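Local structure of capsule biosynthesis protein CapD proenzyme (Bacillus anthracis, 3G9K) at residues Y53-V58 / P126-A131; T142-D146 / P166-G170. The protein cleaves the poly-gamma-D-glutamate capsule and, as a transpeptidase, joins it by an amide bond to meso-diaminopimelic acid of the peptidoglycan. One frame throughout, in Å; residues are numbered along the deposited sequence.

Interaction 1 (Y53-V58 / P126-A131); sequences YVLGVV and PAINYA
Two helical turns run nearly parallel, their N-to-C directions 12° apart and their axes approaching to 8.4 Å. A127 makes this closeness possible: its CB points at the partner helix and adds little bulk, so the CA atoms of V54 and A127 come within 4.4 Å. The A127 CB lies 3.6 Å from Y53 O and 3.8 Å from Y53 CB. One turn on, V57 (chi1 t) has CG2 closest to A127 (O 3.7 Å, CB 4.0 Å), and its CG1 reaches on to Y130 CB at 3.8 Å and A131 N at 3.7 Å. This near-parallel packing of two helices lies in the helical part of the large chain of this Ntn-hydrolase enzyme, where the C-terminal end of helix 44-58 meets helix 120-133. Y130, with chi1 m, brings its CB to 4.0 Å from V58 CG1 and its CE2 to 4.3 Å from V54 CG1; the ring rests obliquely against V54 and V58, while its hydroxyl makes a weak hydrogen bond to E33. P126, which has no amide hydrogen to give, sits at a kink in its helix and offers CB to V54 CG2 at 4.2 Å.

Interaction 2 (T142-D146 / P166-G170); sequences TMRLD and PIETG
The ring of P166 lies over the side of helix 139-152 formed by T142, L145 and D146, positions i, i+3 and i+4. Its CG is 3.7 Å from D146 CA, while its CB is 3.8 Å from T142 O and 4.0 Å from L145 CB; a compact, rigid ring suits so close a fit against backbone. From P166 to T169 the loop is extended, with polyproline-II-like angles (phi -46 to -86°, psi 134 to 147°). I167 (chi1 t) leads its longer branch away from the helix, and its CG2 meets L145 CD1 at 3.8 Å. Its carbonyl faces T142, whose m rotamer places OG1 2.8 Å from I167 O as a hydrogen-bond donor, although D138 O competes for the same proton. T169 gives its hydroxyl a partner in D139, and G170 turns the chain with positive phi (93°), which glycine tolerates easily. Together these features are those of a returning loop laid across the first turns of a helix, leading into the two-stranded antiparallel pairing of 172-173 with 135-136.

In the fold
Both contacts lie in the helical part of the large chain but at different depths, their centres 18 Å apart and nearest atoms about 9 Å apart. Interaction 1 is buried and joins two helices by van der Waals packing, mostly apolar, with no hydrogen bond between the segments; interaction 2 is partly exposed, pairs a helix with an irregular loop, and adds a threonine hydroxyl to its packing. They share no element, yet the chain ties them together: helix 120-133 leads through strand 135-136 into helix 139-152, and just past strand 172-173 Q175 hydrogen-bonds to V57 and A131. The other capD chain packs beside both, F4 of that chain on L55 and its F24 on L145.

Interaction 1 (Y53-V58 / P126-A131)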
ATOM      1  N   TYR A  53       2.578 -11.408  -5.274  1.00 15.50           N
ATOM      2  CA  TYR A  53       2.076 -12.058  -6.489  1.00 15.54           C
ATOM      3  C   TYR A  53       0.590 -12.568  -6.435  1.00 15.59           C
ATOM      4  O   TYR A  53      -0.153 -12.476  -7.409  1.00 14.62           O
ATOM      5  CB  TYR A  53       3.056 -13.166  -6.899  1.00 15.33           C
ATOM      6  CG  TYR A  53       4.161 -12.744  -7.842  1.00 15.92           C
ATOM      7  CD1 TYR A  53       5.462 -12.593  -7.408  1.00 15.32           C
ATOM      8  CD2 TYR A  53       3.900 -12.566  -9.192  1.00 16.11           C
ATOM      9  CE1 TYR A  53       6.511 -12.250  -8.330  1.00 16.99           C
ATOM     10  CE2 TYR A  53       4.883 -12.225 -10.064  1.00 17.21           C
ATOM     11  CZ  TYR A  53       6.196 -12.062  -9.635  1.00 15.60           C
ATOM     12  OH  TYR A  53       7.124 -11.709 -10.560  1.00 15.85           O
ATOM     13  N   VAL A  54       0.156 -13.129  -5.311  1.00 15.80           N
ATOM     14  CA  VAL A  54      -1.233 -13.562  -5.126  1.00 15.18           C
ATOM     15  C   VAL A  54      -2.235 -12.386  -5.246  1.00 15.18           C
ATOM     16  O   VAL A  54      -3.238 -12.484  -5.950  1.00 16.31           O
ATOM     17  CB  VAL A  54      -1.391 -14.313  -3.760  1.00 14.54           C
ATOM     18  CG1 VAL A  54      -2.852 -14.403  -3.352  1.00 15.14           C
ATOM     19  CG2 VAL A  54      -0.689 -15.687  -3.848  1.00 17.75           C
ATOM     20  N   LEU A  55      -1.893 -11.268  -4.624  1.00 14.28           N
ATOM     21  CA  LEU A  55      -2.662 -10.032  -4.632  1.00 14.46           C
ATOM     22  C   LEU A  55      -2.781  -9.533  -6.065  1.00 14.32           C
ATOM     23  O   LEU A  55      -3.871  -9.109  -6.479  1.00 15.57           O
ATOM     24  CB  LEU A  55      -2.036  -8.980  -3.707  1.00 14.14           C
ATOM     25  CG  LEU A  55      -2.296  -9.202  -2.210  1.00 14.68           C
ATOM     26  CD1 LEU A  55      -1.416  -8.240  -1.453  1.00 15.55           C
ATOM     27  CD2 LEU A  55      -3.776  -9.065  -1.852  1.00 17.17           C
ATOM     28  N   GLY A  56      -1.712  -9.649  -6.853  1.00 14.03           N
ATOM     29  CA  GLY A  56      -1.755  -9.260  -8.282  1.00 14.66           C
ATOM     30  C   GLY A  56      -2.736 -10.094  -9.068  1.00 16.36           C
ATOM     31  O   GLY A  56      -3.286  -9.684 -10.115  1.00 18.35           O
ATOM     32  N   VAL A  57      -2.980 -11.302  -8.583  1.00 15.87           N
ATOM     33  CA  VAL A  57      -3.946 -12.182  -9.268  1.00 14.84           C
ATOM     34  C   VAL A  57      -5.376 -12.015  -8.749  1.00 16.50           C
ATOM     35  O   VAL A  57      -6.326 -11.862  -9.517  1.00 18.10           O
ATOM     36  CB  VAL A  57      -3.503 -13.663  -9.151  1.00 15.82           C
ATOM     37  CG1 VAL A  57      -4.598 -14.569  -9.668  1.00 13.90           C
ATOM     38  CG2 VAL A  57      -2.200 -13.897  -9.921  1.00 16.38           C
ATOM     39  N   VAL A  58      -5.549 -12.059  -7.439  1.00 16.45           N
ATOM     40  CA  VAL A  58      -6.886 -12.115  -6.854  1.00 17.06           C
ATOM     41  C   VAL A  58      -7.427 -10.736  -6.475  1.00 16.73           C
ATOM     42  O   VAL A  58      -8.643 -10.574  -6.240  1.00 18.27           O
ATOM     43  CB  VAL A  58      -6.923 -13.080  -5.609  1.00 17.83           C
ATOM     44  CG1 VAL A  58      -6.414 -14.489  -5.992  1.00 15.57           C
ATOM     45  CG2 VAL A  58      -6.093 -12.504  -4.431  1.00 16.09           C
ATOM     46  N   PRO A 126       1.895 -20.369  -5.964  1.00 20.51           N
ATOM     47  CA  PRO A 126       0.502 -20.135  -5.530  1.00 20.22           C
ATOM     48  C   PRO A 126      -0.301 -19.145  -6.406  1.00 20.02           C
ATOM     49  O   PRO A 126      -1.458 -19.384  -6.714  1.00 18.77           O
ATOM     50  CB  PRO A 126       0.679 -19.618  -4.109  1.00 20.26           C
ATOM     51  CG  PRO A 126       1.958 -20.232  -3.659  1.00 21.73           C
ATOM     52  CD  PRO A 126       2.842 -20.115  -4.879  1.00 20.33           C
ATOM     53  N   ALA A 127       0.332 -18.038  -6.784  1.00 19.56           N
ATOM     54  CA  ALA A 127      -0.296 -17.073  -7.679  1.00 18.92           C
ATOM     55  C   ALA A 127      -0.679 -17.731  -9.008  1.00 18.59           C
ATOM     56  O   ALA A 127      -1.786 -17.544  -9.474  1.00 19.93           O
ATOM     57  CB  ALA A 127       0.617 -15.914  -7.936  1.00 17.84           C
ATOM     58  N   ILE A 128       0.241 -18.506  -9.580  1.00 18.01           N
ATOM     59  CA  ILE A 128       0.044 -19.196 -10.830  1.00 18.16           C
ATOM     60  C   ILE A 128      -1.180 -20.104 -10.732  1.00 18.48           C
ATOM     61  O   ILE A 128      -1.957 -20.148 -11.656  1.00 18.58           O
ATOM     62  CB  ILE A 128       1.308 -19.988 -11.269  1.00 16.86           C
ATOM     63  CG1 ILE A 128       2.443 -19.046 -11.712  1.00 18.17           C
ATOM     64  CG2 ILE A 128       0.993 -20.960 -12.366  1.00 19.55           C
ATOM     65  CD1 ILE A 128       3.802 -19.773 -11.854  1.00 17.96           C
ATOM     66  N   ASN A 129      -1.360 -20.789  -9.593  1.00 19.75           N
ATOM     67  CA  ASN A 129      -2.499 -21.704  -9.403  1.00 20.26           C
ATOM     68  C   ASN A 129      -3.852 -20.975  -9.443  1.00 20.73           C
ATOM     69  O   ASN A 129      -4.812 -21.422 -10.077  1.00 19.99           O
ATOM     70  CB  ASN A 129      -2.361 -22.451  -8.058  1.00 21.69           C
ATOM     71  CG  ASN A 129      -1.210 -23.477  -8.030  1.00 24.32           C
ATOM     72  OD1 ASN A 129      -0.792 -23.907  -6.934  1.00 29.81           O
ATOM     73  ND2 ASN A 129      -0.709 -23.874  -9.201  1.00 25.92           N
ATOM     74  N   TYR A 130      -3.924 -19.824  -8.776  1.00 20.25           N
ATOM     75  CA  TYR A 130      -5.124 -18.967  -8.816  1.00 20.13           C
ATOM     76  C   TYR A 130      -5.379 -18.378 -10.193  1.00 19.86           C
ATOM     77  O   TYR A 130      -6.528 -18.282 -10.598  1.00 19.54           O
ATOM     78  CB  TYR A 130      -5.070 -17.845  -7.764  1.00 20.41           C
ATOM     79  CG  TYR A 130      -5.154 -18.312  -6.324  1.00 20.45           C
ATOM     80  CD1 TYR A 130      -6.242 -19.060  -5.862  1.00 23.10           C
ATOM     81  CD2 TYR A 130      -4.177 -17.960  -5.407  1.00 21.86           C
ATOM     82  CE1 TYR A 130      -6.321 -19.481  -4.537  1.00 21.15           C
ATOM     83  CE2 TYR A 130      -4.248 -18.371  -4.105  1.00 20.97           C
ATOM     84  CZ  TYR A 130      -5.318 -19.135  -3.667  1.00 23.28           C
ATOM     85  OH  TYR A 130      -5.370 -19.548  -2.347  1.00 25.14           O
ATOM     86  N   ALA A 131      -4.323 -18.053 -10.936  1.00 20.61           N
ATOM     87  CA  ALA A 131      -4.473 -17.609 -12.339  1.00 20.74           C
ATOM     88  C   ALA A 131      -5.050 -18.752 -13.202  1.00 21.85           C
ATOM     89  O   ALA A 131      -6.008 -18.563 -13.915  1.00 21.28           O
ATOM     90  CB  ALA A 131      -3.140 -17.140 -12.910  1.00 20.20           C
TER

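Interaction 2 (T142-D146 / P166-G170)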
ATOM      1  N   THR A 142     -16.345  -7.279  -8.078  1.00 27.94           N
ATOM      2  CA  THR A 142     -17.535  -6.955  -8.887  1.00 28.36           C
ATOM      3  C   THR A 142     -17.805  -5.456  -8.927  1.00 28.47           C
ATOM      4  O   THR A 142     -17.885  -4.862  -9.994  1.00 28.88           O
ATOM      5  CB  THR A 142     -18.799  -7.707  -8.411  1.00 28.45           C
ATOM      6  OG1 THR A 142     -18.502  -9.105  -8.309  1.00 30.75           O
ATOM      7  CG2 THR A 142     -19.947  -7.518  -9.400  1.00 28.67           C
HETATM    8  N   MSE A 143     -17.884  -4.845  -7.808  1.00 33.55           N
HETATM    9  CA  MSE A 143     -18.182  -3.413  -7.748  1.00 33.58           C
HETATM   10  C   MSE A 143     -17.089  -2.542  -8.390  1.00 33.01           C
HETATM   11  O   MSE A 143     -17.389  -1.541  -9.039  1.00 32.49           O
HETATM   12  CB  MSE A 143     -18.447  -2.984  -6.306  1.00 33.81           C
HETATM   13  CG  MSE A 143     -18.602  -1.487  -6.139  1.00 35.64           C
HETATM   14 SE   MSE A 143     -16.922  -0.664  -5.669  0.50 37.52          SE
HETATM   15  CE  MSE A 143     -17.242  -0.661  -3.751  1.00 37.60           C
ATOM     16  N   ARG A 144     -15.823  -2.858  -8.149  1.00 27.44           N
ATOM     17  CA  ARG A 144     -14.735  -2.211  -8.841  1.00 27.49           C
ATOM     18  C   ARG A 144     -14.856  -2.277 -10.361  1.00 25.83           C
ATOM     19  O   ARG A 144     -14.624  -1.270 -11.046  1.00 25.72           O
ATOM     20  CB  ARG A 144     -13.413  -2.834  -8.410  1.00 27.73           C
ATOM     21  CG  ARG A 144     -12.926  -2.262  -7.091  1.00 29.89           C
ATOM     22  CD  ARG A 144     -12.223  -0.969  -7.329  1.00 37.50           C
ATOM     23  NE  ARG A 144     -12.373  -0.069  -6.203  1.00 41.16           N
ATOM     24  CZ  ARG A 144     -13.387   0.774  -6.020  1.00 43.19           C
ATOM     25  NH1 ARG A 144     -14.374   0.863  -6.898  1.00 45.55           N
ATOM     26  NH2 ARG A 144     -13.414   1.539  -4.938  1.00 42.22           N
ATOM     27  N   LEU A 145     -15.184  -3.454 -10.872  1.00 24.59           N
ATOM     28  CA  LEU A 145     -15.366  -3.642 -12.301  1.00 25.00           C
ATOM     29  C   LEU A 145     -16.562  -2.813 -12.797  1.00 25.92           C
ATOM     30  O   LEU A 145     -16.485  -2.136 -13.837  1.00 25.58           O
ATOM     31  CB  LEU A 145     -15.581  -5.115 -12.628  1.00 24.15           C
ATOM     32  CG  LEU A 145     -14.314  -5.980 -12.643  1.00 22.34           C
ATOM     33  CD1 LEU A 145     -14.651  -7.432 -12.652  1.00 17.96           C
ATOM     34  CD2 LEU A 145     -13.488  -5.616 -13.873  1.00 20.07           C
ATOM     35  N   ASP A 146     -17.651  -2.857 -12.027  1.00 25.98           N
ATOM     36  CA  ASP A 146     -18.846  -2.092 -12.339  1.00 25.73           C
ATOM     37  C   ASP A 146     -18.526  -0.622 -12.501  1.00 24.75           C
ATOM     38  O   ASP A 146     -18.807  -0.045 -13.545  1.00 25.62           O
ATOM     39  CB  ASP A 146     -19.919  -2.299 -11.249  1.00 26.48           C
ATOM     40  CG  ASP A 146     -21.160  -1.493 -11.527  1.00 29.06           C
ATOM     41  OD1 ASP A 146     -22.040  -2.015 -12.208  1.00 28.54           O
ATOM     42  OD2 ASP A 146     -21.200  -0.311 -11.135  1.00 30.20           O
ATOM     43  N   PRO A 166     -20.251  -7.005 -15.255  1.00 32.66           N
ATOM     44  CA  PRO A 166     -19.191  -7.400 -14.303  1.00 32.75           C
ATOM     45  C   PRO A 166     -19.383  -8.798 -13.760  1.00 32.53           C
ATOM     46  O   PRO A 166     -20.493  -9.119 -13.344  1.00 31.91           O
ATOM     47  CB  PRO A 166     -19.347  -6.415 -13.149  1.00 32.46           C
ATOM     48  CG  PRO A 166     -20.107  -5.258 -13.698  1.00 33.24           C
ATOM     49  CD  PRO A 166     -20.879  -5.725 -14.901  1.00 32.61           C
ATOM     50  N   ILE A 167     -18.314  -9.607 -13.729  1.00 32.15           N
ATOM     51  CA  ILE A 167     -18.387 -10.972 -13.200  1.00 32.37           C
ATOM     52  C   ILE A 167     -18.939 -10.901 -11.781  1.00 32.83           C
ATOM     53  O   ILE A 167     -18.576 -10.011 -11.004  1.00 32.00           O
ATOM     54  CB  ILE A 167     -17.012 -11.731 -13.283  1.00 31.79           C
ATOM     55  CG1 ILE A 167     -17.174 -13.194 -12.861  1.00 30.69           C
ATOM     56  CG2 ILE A 167     -15.944 -11.028 -12.453  1.00 29.18           C
ATOM     57  CD1 ILE A 167     -15.965 -14.102 -13.157  1.00 31.50           C
ATOM     58  N   GLU A 168     -19.862 -11.805 -11.472  1.00 34.68           N
ATOM     59  CA  GLU A 168     -20.673 -11.711 -10.242  1.00 35.47           C
ATOM     60  C   GLU A 168     -19.956 -12.343  -9.065  1.00 35.66           C
ATOM     61  O   GLU A 168     -19.210 -13.303  -9.221  1.00 36.13           O
ATOM     62  CB  GLU A 168     -22.056 -12.379 -10.435  1.00 35.71           C
ATOM     63  CG  GLU A 168     -22.844 -11.781 -11.576  1.00 36.97           C
ATOM     64  CD  GLU A 168     -24.257 -12.308 -11.688  1.00 38.51           C
ATOM     65  OE1 GLU A 168     -24.451 -13.537 -11.900  1.00 41.84           O
ATOM     66  OE2 GLU A 168     -25.182 -11.469 -11.591  1.00 42.90           O
ATOM     67  N   THR A 169     -20.177 -11.773  -7.890  1.00 36.50           N
ATOM     68  CA  THR A 169     -19.705 -12.346  -6.646  1.00 36.84           C
ATOM     69  C   THR A 169     -20.022 -13.816  -6.628  1.00 36.04           C
ATOM     70  O   THR A 169     -21.092 -14.244  -7.076  1.00 36.69           O
ATOM     71  CB  THR A 169     -20.374 -11.676  -5.455  1.00 37.20           C
ATOM     72  OG1 THR A 169     -19.994 -10.296  -5.444  1.00 40.12           O
ATOM     73  CG2 THR A 169     -19.958 -12.343  -4.144  1.00 38.77           C
ATOM     74  N   GLY A 170     -19.061 -14.598  -6.166  1.00 35.20           N
ATOM     75  CA  GLY A 170     -19.234 -16.028  -6.074  1.00 34.30           C
ATOM     76  C   GLY A 170     -18.750 -16.791  -7.276  1.00 33.85           C
ATOM     77  O   GLY A 170     -18.483 -17.984  -7.172  1.00 34.56           O
TER